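Glutamine cyclotransferase (Xanthomonas campestris, PDB 3MBR) probably cyclises N-terminal glutamine residues of peptides to pyroglutamate, using a beta-propeller scaffold that binds a calcium ion. Local coordinates at residues A[33-38]-A[219-224]; A[43-48]-A[93-98]; A[76-81]-A[132-137]; A[101-106]-A[125-130]; A[108-113]-A[117-122]. The protein carries 1 engineered substitution. All coordinates share one frame; numbering follows the deposited sequence.

Interaction 1 (A[33-38]-A[219-224]); sequences LYESTG and FVTGKR
OE2 of E35 is gripped by hydrogen bonds from two side chains outside the two strands, OG1 of T23 and NE2 of H17, and also lies 4.2 Å from CG2 of T221, its neighbour in the facing strand. The glutamate reaches there by an extended chain with CG trans to the backbone nitrogen (chi1 -172°), and it crosses T221 at about a right angle. T221 presents its methyl to the carboxylate because its hydroxyl is turned elsewhere, OG1 bonding to the carbonyl of M227. Two residues back along both strands, CD2 of L33 comes within 4.4 Å of CD2 of F219, an apolar contact. At the other end a water bridges the segments. It donates to O of G38 at 2.8 Å and accepts from NZ of K223, also at 2.8 Å; the same ammonium forms a salt bridge with E24 and bonds to the carbonyl of T23, so three oxygens hold it. No direct hydrogen bond joins the segments, whose CA atoms stay 9.5 Å apart even at L33 and F219, a spacing of packed sheets rather than of paired strands. Strand 32-37, second in its four-stranded sheet, thus faces strand 217-222 of the adjoining propeller blade, with L228 of strand 227-233 touching L33, F219 and T221, and with L26 of strand 23-29, a calcium ligand, beside E35.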
# COMPACT_ATOMS: atom_id res chain seq x y z
N LEU A 33 10.52 -7.32 -3.09
CA LEU A 33 9.54 -6.51 -2.41
C LEU A 33 10.20 -5.42 -1.59
O LEU A 33 11.35 -5.60 -1.12
CB LEU A 33 8.71 -7.38 -1.43
CG LEU A 33 7.86 -8.45 -2.14
CD1 LEU A 33 7.42 -9.56 -1.17
CD2 LEU A 33 6.69 -7.75 -2.74
N TYR A 34 9.52 -4.30 -1.42
CA TYR A 34 9.98 -3.24 -0.53
C TYR A 34 8.80 -3.04 0.41
O TYR A 34 7.63 -2.93 -0.04
CB TYR A 34 10.24 -1.97 -1.34
CG TYR A 34 11.50 -2.10 -2.14
CD1 TYR A 34 11.47 -2.78 -3.36
CD2 TYR A 34 12.74 -1.63 -1.64
CE1 TYR A 34 12.61 -2.96 -4.13
CE2 TYR A 34 13.93 -1.78 -2.46
CZ TYR A 34 13.84 -2.45 -3.68
OH TYR A 34 15.00 -2.62 -4.43
N GLU A 35 9.10 -3.00 1.69
CA GLU A 35 8.06 -2.99 2.70
C GLU A 35 8.35 -1.96 3.79
O GLU A 35 9.49 -1.96 4.32
CB GLU A 35 8.00 -4.36 3.36
CG GLU A 35 6.82 -4.54 4.31
CD GLU A 35 6.70 -5.99 4.80
OE1 GLU A 35 7.58 -6.85 4.47
OE2 GLU A 35 5.72 -6.27 5.50
N SER A 36 7.43 -1.06 4.12
CA SER A 36 7.55 -0.07 5.20
C SER A 36 7.07 -0.77 6.48
O SER A 36 6.07 -1.52 6.43
CB SER A 36 6.45 1.09 4.77
OG SER A 36 6.68 2.06 5.82
N THR A 37 7.72 -0.59 7.60
CA THR A 37 7.23 -1.19 8.86
C THR A 37 7.17 -0.07 9.84
O THR A 37 8.13 0.69 9.96
CB THR A 37 8.05 -2.41 9.28
OG1 THR A 37 9.42 -2.10 9.53
CG2 THR A 37 8.04 -3.49 8.26
N GLY A 38 6.05 0.00 10.60
CA GLY A 38 5.62 1.20 11.27
C GLY A 38 5.66 0.98 12.70
O GLY A 38 4.99 0.13 13.22
N PHE A 219 0.41 -9.29 -4.94
CA PHE A 219 0.76 -9.84 -3.64
C PHE A 219 0.07 -9.03 -2.53
O PHE A 219 -0.02 -7.80 -2.60
CB PHE A 219 2.27 -9.67 -3.43
CG PHE A 219 3.10 -10.40 -4.48
CD1 PHE A 219 3.20 -11.79 -4.51
CD2 PHE A 219 3.78 -9.65 -5.43
CE1 PHE A 219 4.00 -12.41 -5.47
CE2 PHE A 219 4.54 -10.28 -6.37
CZ PHE A 219 4.65 -11.65 -6.40
N VAL A 220 -0.34 -9.73 -1.46
CA VAL A 220 -0.89 -9.05 -0.32
C VAL A 220 -0.29 -9.59 1.00
O VAL A 220 -0.03 -10.81 1.11
CB VAL A 220 -2.45 -9.15 -0.24
CG1 VAL A 220 -3.08 -8.54 -1.46
CG2 VAL A 220 -2.94 -10.55 -0.14
N THR A 221 -0.07 -8.72 1.96
CA THR A 221 0.29 -9.18 3.29
C THR A 221 -0.15 -8.13 4.30
O THR A 221 -0.85 -7.17 3.94
CB THR A 221 1.80 -9.48 3.42
OG1 THR A 221 2.03 -10.24 4.63
CG2 THR A 221 2.71 -8.26 3.41
N GLY A 222 0.15 -8.33 5.58
CA GLY A 222 -0.30 -7.38 6.59
C GLY A 222 0.51 -7.49 7.85
O GLY A 222 1.52 -8.26 7.91
N LYS A 223 0.13 -6.67 8.83
CA LYS A 223 0.93 -6.50 10.02
C LYS A 223 1.07 -7.80 10.75
O LYS A 223 0.10 -8.44 11.15
CB LYS A 223 0.29 -5.48 10.98
CG LYS A 223 0.20 -4.08 10.31
CD LYS A 223 -0.21 -3.04 11.40
CE LYS A 223 -0.35 -1.67 10.79
NZ LYS A 223 0.82 -1.08 10.35
N ARG A 224 2.34 -8.29 10.91
CA ARG A 224 2.63 -9.51 11.66
C ARG A 224 2.04 -10.79 10.99
O ARG A 224 2.01 -11.86 11.60
CB ARG A 224 2.17 -9.46 13.13
CG ARG A 224 2.87 -8.24 13.80
CD ARG A 224 3.03 -8.39 15.22
NE ARG A 224 1.78 -8.25 15.86
CZ ARG A 224 1.60 -8.72 17.10
NH1 ARG A 224 2.63 -9.36 17.80
NH2 ARG A 224 0.41 -8.58 17.71
O HOH W 1 2.34 -0.55 12.62

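Interaction 2 (A[43-48]-A[93-98])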
# COMPACT_ATOMS: atom_id res chain seq x y z
N SER A 43 11.17 2.14 13.16
CA SER A 43 10.46 2.15 11.92
C SER A 43 11.48 1.94 10.81
O SER A 43 12.55 2.53 10.85
CB SER A 43 9.98 3.53 11.90
OG SER A 43 9.00 3.61 11.07
N SER A 44 11.14 1.20 9.77
CA SER A 44 12.13 0.84 8.77
C SER A 44 11.53 0.75 7.41
O SER A 44 10.31 0.63 7.21
CB SER A 44 12.72 -0.59 9.11
OG SER A 44 11.92 -1.70 8.76
N VAL A 45 12.40 0.74 6.41
CA VAL A 45 12.05 0.34 5.04
C VAL A 45 12.91 -0.86 4.71
O VAL A 45 14.14 -0.80 4.89
CB VAL A 45 12.38 1.47 4.08
CG1 VAL A 45 12.05 1.08 2.66
CG2 VAL A 45 11.49 2.72 4.44
N ARG A 46 12.29 -1.92 4.25
CA ARG A 46 13.01 -3.21 4.08
C ARG A 46 12.97 -3.57 2.61
O ARG A 46 11.91 -3.43 1.97
CB ARG A 46 12.30 -4.37 4.78
CG ARG A 46 12.18 -4.19 6.31
CD ARG A 46 11.27 -5.28 6.84
NE ARG A 46 11.18 -5.16 8.27
CZ ARG A 46 10.91 -6.22 9.06
NH1 ARG A 46 10.62 -7.42 8.50
NH2 ARG A 46 10.89 -6.08 10.37
N LYS A 47 14.09 -4.07 2.07
CA LYS A 47 14.10 -4.73 0.77
C LYS A 47 14.09 -6.22 1.06
O LYS A 47 14.97 -6.68 1.79
CB LYS A 47 15.35 -4.36 0.00
CG LYS A 47 15.45 -5.09 -1.35
CD LYS A 47 16.85 -4.70 -2.00
CE LYS A 47 17.06 -5.32 -3.28
NZ LYS A 47 18.47 -4.97 -3.73
N VAL A 48 13.13 -6.92 0.50
CA VAL A 48 12.82 -8.31 0.94
C VAL A 48 12.83 -9.25 -0.23
O VAL A 48 12.33 -8.95 -1.31
CB VAL A 48 11.47 -8.36 1.71
CG1 VAL A 48 11.10 -9.78 2.13
CG2 VAL A 48 11.44 -7.36 2.88
N ALA A 93 18.60 2.40 -4.59
CA ALA A 93 19.66 1.39 -4.53
C ALA A 93 20.29 1.25 -3.18
O ALA A 93 20.55 0.11 -2.73
CB ALA A 93 20.75 1.74 -5.56
N THR A 94 20.66 2.38 -2.55
CA THR A 94 21.33 2.34 -1.26
C THR A 94 20.41 2.47 -0.02
O THR A 94 20.87 2.31 1.12
CB THR A 94 22.36 3.49 -1.10
OG1 THR A 94 21.68 4.73 -1.29
CG2 THR A 94 23.56 3.47 -2.10
N LEU A 95 19.13 2.76 -0.26
CA LEU A 95 18.14 3.09 0.79
C LEU A 95 18.68 4.16 1.75
O LEU A 95 18.59 4.02 2.99
CB LEU A 95 17.67 1.87 1.58
CG LEU A 95 16.95 0.84 0.74
CD1 LEU A 95 16.51 -0.36 1.68
CD2 LEU A 95 15.71 1.48 0.16
N THR A 96 19.33 5.19 1.22
CA THR A 96 19.82 6.26 2.06
C THR A 96 18.93 7.48 1.78
O THR A 96 18.54 7.75 0.63
CB THR A 96 21.28 6.54 1.77
OG1 THR A 96 21.46 6.73 0.40
CG2 THR A 96 22.15 5.39 2.16
N PRO A 97 18.55 8.20 2.81
CA PRO A 97 17.72 9.36 2.62
C PRO A 97 18.44 10.48 1.87
O PRO A 97 19.64 10.80 2.10
CB PRO A 97 17.36 9.80 4.09
CG PRO A 97 18.48 9.21 4.91
CD PRO A 97 18.81 7.90 4.23
N ARG A 98 17.69 11.07 0.94
CA ARG A 98 18.24 12.13 0.06
C ARG A 98 17.53 13.43 0.10
O ARG A 98 18.13 14.46 -0.18
CB ARG A 98 18.15 11.65 -1.39
CG ARG A 98 19.08 10.50 -1.68
CD ARG A 98 20.48 10.77 -1.14
NE ARG A 98 21.51 10.16 -1.98
CZ ARG A 98 22.01 8.96 -1.74
NH1 ARG A 98 21.56 8.29 -0.71
NH2 ARG A 98 22.94 8.42 -2.53
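Segment 93-98 meets strand 44-49 through one residue, L95, whose side chain lies against V45 and K47. At its start A93 brings its carbonyl oxygen to NE2 of Q57, a hydrogen bond to the edge strand of the sheet that holds V45. T94 follows, its OG1 bonded to the carboxylate of D91 just ahead of it. L95 then takes a left-handed backbone conformation with positive phi and turns its side chain toward the facing strand; CG stands opposite the carbonyl carbon (chi1 -63°). The two methyls divide the work. CD1 rests on main chain, 4.0 Å from O of V45 and 4.4 Å from N of K47, and also reaches CB of K47 at 4.5 Å. CD2 makes the apolar contact, 4.5 Å from CG1 of V45. This is packing between neighbouring blades of a beta-propeller: strand 44-49 is third in one four-stranded sheet, and L95 lies in the link between the last two strands of the next. L77 of strand 76-81 touches both V45 and L95 and so shares in the apolar cluster between the blades. Beyond L95 the chain enters its edge strand, where P97 packs on Y90, a ring that V45 touches as well.

Interaction 3 (A[76-81]-A[132-137])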
# COMPACT_ATOMS: atom_id res chain seq x y z
N ARG A 76 14.17 6.46 -7.12
CA ARG A 76 13.81 6.91 -5.77
C ARG A 76 12.77 6.04 -5.07
O ARG A 76 11.90 5.46 -5.73
CB ARG A 76 13.27 8.39 -5.79
CG ARG A 76 14.33 9.27 -6.46
CD ARG A 76 14.12 10.68 -6.50
NE ARG A 76 12.92 11.21 -7.14
CZ ARG A 76 12.74 11.46 -8.45
NH1 ARG A 76 13.61 11.11 -9.38
NH2 ARG A 76 11.62 12.04 -8.83
N LEU A 77 12.82 6.06 -3.74
CA LEU A 77 11.77 5.49 -2.89
C LEU A 77 11.18 6.61 -2.09
O LEU A 77 11.90 7.33 -1.40
CB LEU A 77 12.31 4.35 -2.04
CG LEU A 77 11.32 3.50 -1.31
CD1 LEU A 77 12.02 2.23 -0.93
CD2 LEU A 77 10.78 4.16 -0.09
N ILE A 78 9.89 6.82 -2.24
CA ILE A 78 9.21 7.96 -1.53
C ILE A 78 8.37 7.40 -0.41
O ILE A 78 7.66 6.43 -0.62
CB ILE A 78 8.36 8.77 -2.59
CG1 ILE A 78 9.29 9.27 -3.71
CG2 ILE A 78 7.61 9.88 -1.89
CD1 ILE A 78 8.66 9.82 -4.89
N GLN A 79 8.46 8.03 0.77
CA GLN A 79 7.74 7.51 1.92
C GLN A 79 7.02 8.61 2.66
O GLN A 79 7.56 9.71 2.82
CB GLN A 79 8.76 6.86 2.85
CG GLN A 79 8.09 6.21 4.10
CD GLN A 79 9.03 5.49 4.99
OE1 GLN A 79 10.17 5.89 5.17
NE2 GLN A 79 8.56 4.39 5.58
N LEU A 80 5.83 8.32 3.19
CA LEU A 80 5.07 9.21 4.07
C LEU A 80 5.34 8.86 5.52
O LEU A 80 5.94 7.83 5.82
CB LEU A 80 3.56 9.14 3.79
CG LEU A 80 3.16 9.30 2.34
CD1 LEU A 80 1.65 9.00 2.20
CD2 LEU A 80 3.48 10.70 1.87
N THR A 81 4.94 9.77 6.42
CA THR A 81 4.97 9.42 7.82
C THR A 81 3.57 9.52 8.36
O THR A 81 2.70 10.25 7.82
CB THR A 81 5.87 10.36 8.64
OG1 THR A 81 5.41 11.72 8.48
CG2 THR A 81 7.33 10.21 8.29
N ASP A 132 8.23 14.66 -9.11
CA ASP A 132 9.48 15.40 -8.80
C ASP A 132 9.37 16.45 -7.74
O ASP A 132 10.33 16.68 -7.00
CB ASP A 132 10.04 16.08 -10.04
CG ASP A 132 10.68 15.08 -11.05
OD1 ASP A 132 11.07 15.62 -12.14
OD2 ASP A 132 10.87 13.88 -10.76
N THR A 133 8.26 17.17 -7.70
CA THR A 133 8.15 18.23 -6.73
C THR A 133 7.31 17.84 -5.54
O THR A 133 7.28 18.55 -4.57
CB THR A 133 7.45 19.46 -7.29
OG1 THR A 133 6.14 19.08 -7.75
CG2 THR A 133 8.28 20.04 -8.48
N LEU A 134 6.57 16.71 -5.65
CA LEU A 134 5.60 16.36 -4.63
C LEU A 134 4.46 17.30 -4.46
O LEU A 134 3.65 17.13 -3.54
CB LEU A 134 6.23 15.99 -3.30
CG LEU A 134 7.07 14.74 -3.71
CD1 LEU A 134 8.48 14.73 -3.37
CD2 LEU A 134 6.43 13.46 -3.72
N GLN A 135 4.31 18.24 -5.38
CA GLN A 135 3.17 19.15 -5.29
C GLN A 135 1.89 18.46 -5.72
O GLN A 135 1.92 17.63 -6.64
CB GLN A 135 3.41 20.35 -6.24
CG GLN A 135 4.58 21.16 -5.77
CD GLN A 135 4.85 22.28 -6.84
OE1 GLN A 135 3.93 22.66 -7.59
NE2 GLN A 135 6.07 22.76 -6.90
N GLN A 136 0.77 18.78 -5.05
CA GLN A 136 -0.48 18.23 -5.48
C GLN A 136 -1.00 18.85 -6.78
O GLN A 136 -1.10 20.09 -6.90
CB GLN A 136 -1.52 18.36 -4.37
CG GLN A 136 -2.91 17.79 -4.79
CD GLN A 136 -3.83 17.60 -3.61
OE1 GLN A 136 -3.43 17.80 -2.45
NE2 GLN A 136 -5.07 17.21 -3.89
N VAL A 137 -1.35 18.03 -7.76
CA VAL A 137 -1.84 18.51 -9.06
C VAL A 137 -3.26 18.04 -9.41
O VAL A 137 -3.85 18.48 -10.39
CB VAL A 137 -0.85 18.15 -10.21
CG1 VAL A 137 0.52 18.83 -9.94
CG2 VAL A 137 -0.64 16.67 -10.35
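A salt bridge made through one guanidinium nitrogen ties R76 to D132 near the protein surface, and its geometry is skewed. NH2 of R76 donates to OD2 of D132 over 2.8 Å, but the N-H...O angle is only 133°, and the nitrogen meets the carboxylate oxygen on its anti side, somewhat out of plane. Guanidinium and carboxylate planes stand 52° apart, so the side-by-side, two-bond pairing of these groups is not achieved; NH1 stays 4.1 Å from OD2. D132 starts away from the strand and its carboxylate turns back, while the arginine chain bends at chi3 (-57°) and crosses it at about a right angle. Two residues farther along each segment the contact becomes apolar. CG2 of I78 and CD2 of L134 approach to 4.2 Å as the two side chains slide past each other in opposite directions. L134 is aimed at the strand from a left-handed backbone position, and the turn around it is braced by T133, whose OG1 accepts from N of Q135 at 3.1 Å, an ST turn; the same hydroxyl bonds to D130. The pair I78 and L134 belongs to a larger hydrophobic patch, since L117 and F101 each touch both. Strand 76-81, second in its four-stranded blade, thus packs against the turn joining strands 125-129 and 136-144 of the next blade, with strand 117-120 contributing L117 to the same interface.

Interaction 4 (A[101-106]-A[125-130]); sequences FRYPGE and VIRKLD
Two hydrogen bonds converge on one carbonyl: NH1 and NH2 of R127 both donate end-on to O of P104, each at 2.5 Å and each with an N-H...O angle of 138°. Both are shorter than usual for N-H...O, so the exact spacing is doubtful. The oxygen lies almost in the guanidinium plane, yet the two donors meet the carbonyl differently, NH1 within its plane and NH2 above it. An arginine chain extended from CG to NE carries the group out. In a charged interaction, NH2 also forms a salt bridge with D121, a second acceptor that should help fix the guanidinium's rotation. Van der Waals packing completes the contact. CD of P104 lies 3.6 Å from NH1, CB of Y103 is 4.0 Å from NH1, and CA of G105, at positive phi, is 3.9 Å from NH2. The Y103 side chain crosses the arginine at about a right angle, with the ring and guanidinium planes 73° apart; its hydroxyl bonds to N of T81. Residues 103-106 begin the link from edge strand 96-102 to strand 109-112 of the next blade, and R127 on strand 125-129 pins it there, a blade-to-blade connection of the beta-propeller fold.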
# COMPACT_ATOMS: atom_id res chain seq x y z
N PHE A 101 10.25 16.30 2.49
CA PHE A 101 9.22 17.21 1.99
C PHE A 101 8.12 17.25 3.05
O PHE A 101 8.15 16.44 4.00
CB PHE A 101 8.66 16.77 0.60
CG PHE A 101 8.03 15.38 0.56
CD1 PHE A 101 6.65 15.20 0.71
CD2 PHE A 101 8.81 14.25 0.39
CE1 PHE A 101 6.07 13.87 0.63
CE2 PHE A 101 8.26 13.00 0.32
CZ PHE A 101 6.88 12.82 0.42
N ARG A 102 7.21 18.23 2.93
CA ARG A 102 6.14 18.40 3.93
C ARG A 102 4.84 18.45 3.23
O ARG A 102 4.76 18.90 2.09
CB ARG A 102 6.33 19.68 4.74
CG ARG A 102 7.00 19.41 6.09
CD ARG A 102 6.84 20.68 6.99
NE ARG A 102 7.95 20.97 7.92
CZ ARG A 102 9.13 20.35 8.02
NH1 ARG A 102 9.46 19.33 7.21
NH2 ARG A 102 10.01 20.76 8.94
N TYR A 103 3.80 17.92 3.87
CA TYR A 103 2.48 17.94 3.28
C TYR A 103 1.42 18.20 4.35
O TYR A 103 1.65 17.95 5.55
CB TYR A 103 2.20 16.62 2.54
CG TYR A 103 2.50 15.40 3.40
CD1 TYR A 103 1.56 14.93 4.36
CD2 TYR A 103 3.71 14.73 3.29
CE1 TYR A 103 1.82 13.80 5.17
CE2 TYR A 103 3.98 13.62 4.11
CZ TYR A 103 3.04 13.16 5.01
OH TYR A 103 3.32 12.07 5.79
N PRO A 104 0.26 18.76 3.93
CA PRO A 104 -0.82 18.88 4.90
C PRO A 104 -1.51 17.55 5.30
O PRO A 104 -1.69 16.68 4.44
CB PRO A 104 -1.82 19.79 4.16
CG PRO A 104 -1.57 19.62 2.74
CD PRO A 104 -0.15 19.16 2.57
N GLY A 105 -1.87 17.39 6.59
CA GLY A 105 -2.61 16.17 7.03
C GLY A 105 -1.75 14.93 7.37
O GLY A 105 -0.53 15.05 7.63
N GLU A 106 -2.38 13.74 7.35
CA GLU A 106 -1.77 12.50 7.78
C GLU A 106 -1.33 11.77 6.51
O GLU A 106 -1.88 11.97 5.46
CB GLU A 106 -2.80 11.63 8.56
CG GLU A 106 -3.07 12.15 10.01
CD GLU A 106 -3.90 11.22 10.87
OE1 GLU A 106 -4.36 10.12 10.39
OE2 GLU A 106 -4.13 11.61 12.06
N VAL A 125 -10.66 11.43 -0.18
CA VAL A 125 -10.08 12.18 -1.33
C VAL A 125 -8.61 11.73 -1.50
O VAL A 125 -7.74 12.05 -0.63
CB VAL A 125 -10.15 13.67 -1.05
CG1 VAL A 125 -9.45 14.45 -2.15
CG2 VAL A 125 -11.59 14.07 -0.92
N ILE A 126 -8.32 10.97 -2.55
CA ILE A 126 -6.93 10.63 -2.90
C ILE A 126 -6.27 11.80 -3.67
O ILE A 126 -6.83 12.36 -4.64
CB ILE A 126 -6.95 9.43 -3.84
CG1 ILE A 126 -7.56 8.18 -3.18
CG2 ILE A 126 -5.57 9.11 -4.44
CD1 ILE A 126 -7.76 7.14 -4.06
N ARG A 127 -5.08 12.16 -3.20
CA ARG A 127 -4.30 13.27 -3.80
C ARG A 127 -3.44 12.71 -4.95
O ARG A 127 -2.75 11.70 -4.83
CB ARG A 127 -3.42 13.92 -2.76
CG ARG A 127 -4.11 14.29 -1.40
CD ARG A 127 -3.09 14.82 -0.36
NE ARG A 127 -3.63 15.02 1.00
CZ ARG A 127 -2.96 15.47 2.08
NH1 ARG A 127 -1.70 15.91 2.03
NH2 ARG A 127 -3.60 15.52 3.27
N LYS A 128 -3.41 13.46 -6.05
CA LYS A 128 -2.53 13.10 -7.18
C LYS A 128 -1.34 14.08 -7.15
O LYS A 128 -1.55 15.31 -7.16
CB LYS A 128 -3.33 13.19 -8.46
CG LYS A 128 -2.72 12.67 -9.73
CD LYS A 128 -3.81 12.78 -10.88
CE LYS A 128 -3.42 12.16 -12.19
NZ LYS A 128 -4.22 12.73 -13.37
N LEU A 129 -0.13 13.54 -7.07
CA LEU A 129 1.05 14.38 -6.84
C LEU A 129 2.02 14.33 -7.99
O LEU A 129 2.18 13.27 -8.63
CB LEU A 129 1.79 13.90 -5.57
CG LEU A 129 0.98 13.69 -4.27
CD1 LEU A 129 1.94 13.19 -3.16
CD2 LEU A 129 0.29 14.96 -3.83
N ASP A 130 2.69 15.46 -8.25
CA ASP A 130 3.73 15.45 -9.17
C ASP A 130 4.96 14.71 -8.56
O ASP A 130 5.36 15.06 -7.45
CB ASP A 130 4.11 16.96 -9.44
CG ASP A 130 5.32 17.06 -10.34
OD1 ASP A 130 6.33 17.64 -9.89
OD2 ASP A 130 5.20 16.54 -11.48

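Interaction 5 (A[108-113]-A[117-122])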
# COMPACT_ATOMS: atom_id res chain seq x y z
N TRP A 108 -0.96 8.24 4.85
CA TRP A 108 -1.31 6.83 4.99
C TRP A 108 -0.66 5.95 3.96
O TRP A 108 0.14 5.11 4.35
CB TRP A 108 -2.85 6.68 4.97
CG TRP A 108 -3.54 7.15 6.24
CD1 TRP A 108 -3.28 8.26 6.96
CD2 TRP A 108 -4.68 6.56 6.82
NE1 TRP A 108 -4.18 8.38 8.02
CE2 TRP A 108 -5.03 7.31 7.96
CE3 TRP A 108 -5.42 5.44 6.52
CZ2 TRP A 108 -6.13 6.98 8.78
CZ3 TRP A 108 -6.51 5.08 7.38
CH2 TRP A 108 -6.88 5.88 8.47
N ALA A 109 -0.96 6.15 2.68
CA ALA A 109 -0.42 5.23 1.68
C ALA A 109 -0.10 5.97 0.36
O ALA A 109 -0.62 7.07 0.12
CB ALA A 109 -1.30 4.04 1.46
N LEU A 110 0.72 5.33 -0.47
CA LEU A 110 1.12 5.91 -1.76
C LEU A 110 1.11 4.85 -2.80
O LEU A 110 1.42 3.70 -2.47
CB LEU A 110 2.60 6.43 -1.72
CG LEU A 110 2.88 7.69 -1.00
CD1 LEU A 110 4.40 7.93 -0.90
CD2 LEU A 110 2.20 8.90 -1.76
N THR A 111 0.89 5.21 -4.06
CA THR A 111 1.26 4.34 -5.17
C THR A 111 1.55 5.27 -6.35
O THR A 111 1.60 6.49 -6.16
CB THR A 111 0.21 3.27 -5.48
OG1 THR A 111 0.76 2.37 -6.46
CG2 THR A 111 -1.12 3.84 -6.03
N SER A 112 1.74 4.74 -7.55
CA SER A 112 1.98 5.59 -8.73
C SER A 112 1.53 4.90 -9.95
O SER A 112 1.51 3.64 -10.02
CB SER A 112 3.44 5.91 -8.78
OG SER A 112 4.22 4.78 -9.16
N ASP A 113 1.19 5.70 -10.95
CA ASP A 113 1.00 5.15 -12.33
C ASP A 113 2.25 5.57 -13.11
O ASP A 113 3.34 5.64 -12.51
CB ASP A 113 -0.30 5.61 -12.98
CG ASP A 113 -0.38 7.08 -13.20
OD1 ASP A 113 0.62 7.82 -12.97
OD2 ASP A 113 -1.47 7.54 -13.59
N LEU A 117 2.03 10.29 -8.64
CA LEU A 117 1.82 9.50 -7.43
C LEU A 117 0.41 9.72 -6.97
O LEU A 117 -0.21 10.74 -7.30
CB LEU A 117 2.76 10.02 -6.28
CG LEU A 117 4.21 10.19 -6.65
CD1 LEU A 117 4.92 10.62 -5.38
CD2 LEU A 117 4.85 8.96 -7.27
N TYR A 118 -0.12 8.75 -6.23
CA TYR A 118 -1.48 8.80 -5.62
C TYR A 118 -1.32 8.57 -4.14
O TYR A 118 -0.66 7.65 -3.73
CB TYR A 118 -2.38 7.72 -6.28
CG TYR A 118 -2.56 7.97 -7.74
CD1 TYR A 118 -1.64 7.46 -8.67
CD2 TYR A 118 -3.63 8.69 -8.19
CE1 TYR A 118 -1.76 7.76 -10.06
CE2 TYR A 118 -3.81 8.94 -9.53
CZ TYR A 118 -2.87 8.48 -10.48
OH TYR A 118 -3.06 8.72 -11.86
N MET A 119 -1.85 9.49 -3.36
CA MET A 119 -1.67 9.45 -1.90
C MET A 119 -3.06 9.37 -1.19
O MET A 119 -3.97 10.15 -1.42
CB MET A 119 -1.01 10.79 -1.47
CG MET A 119 -0.86 10.92 -0.03
SD MET A 119 0.05 12.41 0.47
CE MET A 119 -0.38 12.63 2.23
N SER A 120 -3.14 8.43 -0.26
CA SER A 120 -4.25 8.34 0.73
C SER A 120 -3.84 9.10 2.03
O SER A 120 -2.73 8.93 2.53
CB SER A 120 -4.51 6.86 1.11
OG SER A 120 -5.42 6.90 2.29
N ASP A 121 -4.79 9.81 2.69
CA ASP A 121 -4.52 10.57 3.93
C ASP A 121 -5.58 10.19 4.99
O ASP A 121 -5.82 10.90 5.98
CB ASP A 121 -4.50 12.07 3.63
CG ASP A 121 -5.85 12.57 3.10
OD1 ASP A 121 -6.83 11.79 2.98
OD2 ASP A 121 -5.95 13.74 2.84
N GLY A 122 -6.21 9.04 4.75
CA GLY A 122 -7.31 8.52 5.66
C GLY A 122 -8.69 9.02 5.28
O GLY A 122 -9.72 8.54 5.83
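W108 lies along the end of segment 117-122, and its side chain meets that segment from CB outward. CB is 3.3 Å from O of S120; CG sits 3.6 Å from N of G122; CD1 is 3.6 Å from C of D121, above the ring's rim. NE1 passes the peptide of D121 and bonds to E106. The six-membered ring then takes G122 on its face: CA of G122 stands 3.4 Å from the ring centroid, only 11° off the normal, a CH-pi contact. At the same end N of W108 and N of A109 both donate to O of S120, approaching from one face of the carbonyl, and so form a classic beta bulge. From there strands 109-112 and 117-120 run as an antiparallel hairpin, with T111 and Y118 a hydrogen-bonded pair. Strand 109-112 is outermost in its propeller blade, and the side chain of T111 lies about 5 Å from the bound calcium ion, beside L155 and E156 of its site. L110 and M119 are the adjacent non-hydrogen-bonded pair, CD2 of L110 3.7 Å from CB of M119. At the far end the Y118 hydroxyl donates to OD2 of D113 at 2.6 Å, from above a carboxylate nearly perpendicular (88°) to the ring. OD1 of that aspartate accepts from backbone N of S115 and H116, so three donors should fix the carboxylate beside the turn and probably stabilise its negative charge.

Four of the five contacts join neighbouring blades of the propeller; interaction 5 alone lies within one blade and is built on strand-to-strand hydrogen bonds. Interactions 1 and 5 lie nearest the middle, each centred about 8 Å from the centre of the chain; the others are farther out. Interactions 1 and 2 share a sheet through strands 32-37 and 44-49; interactions 3, 4 and 5 all involve the sheet containing 117-120 and 125-129, and 2, 3 and 4 that of 67-73 to 96-102. Chemistry follows position: interaction 2 is buried and apolar, interaction 1 adds buried polar groups and a water, interaction 3 pairs an arginine salt bridge with an apolar contact, and surface interaction 4 rests on an arginine.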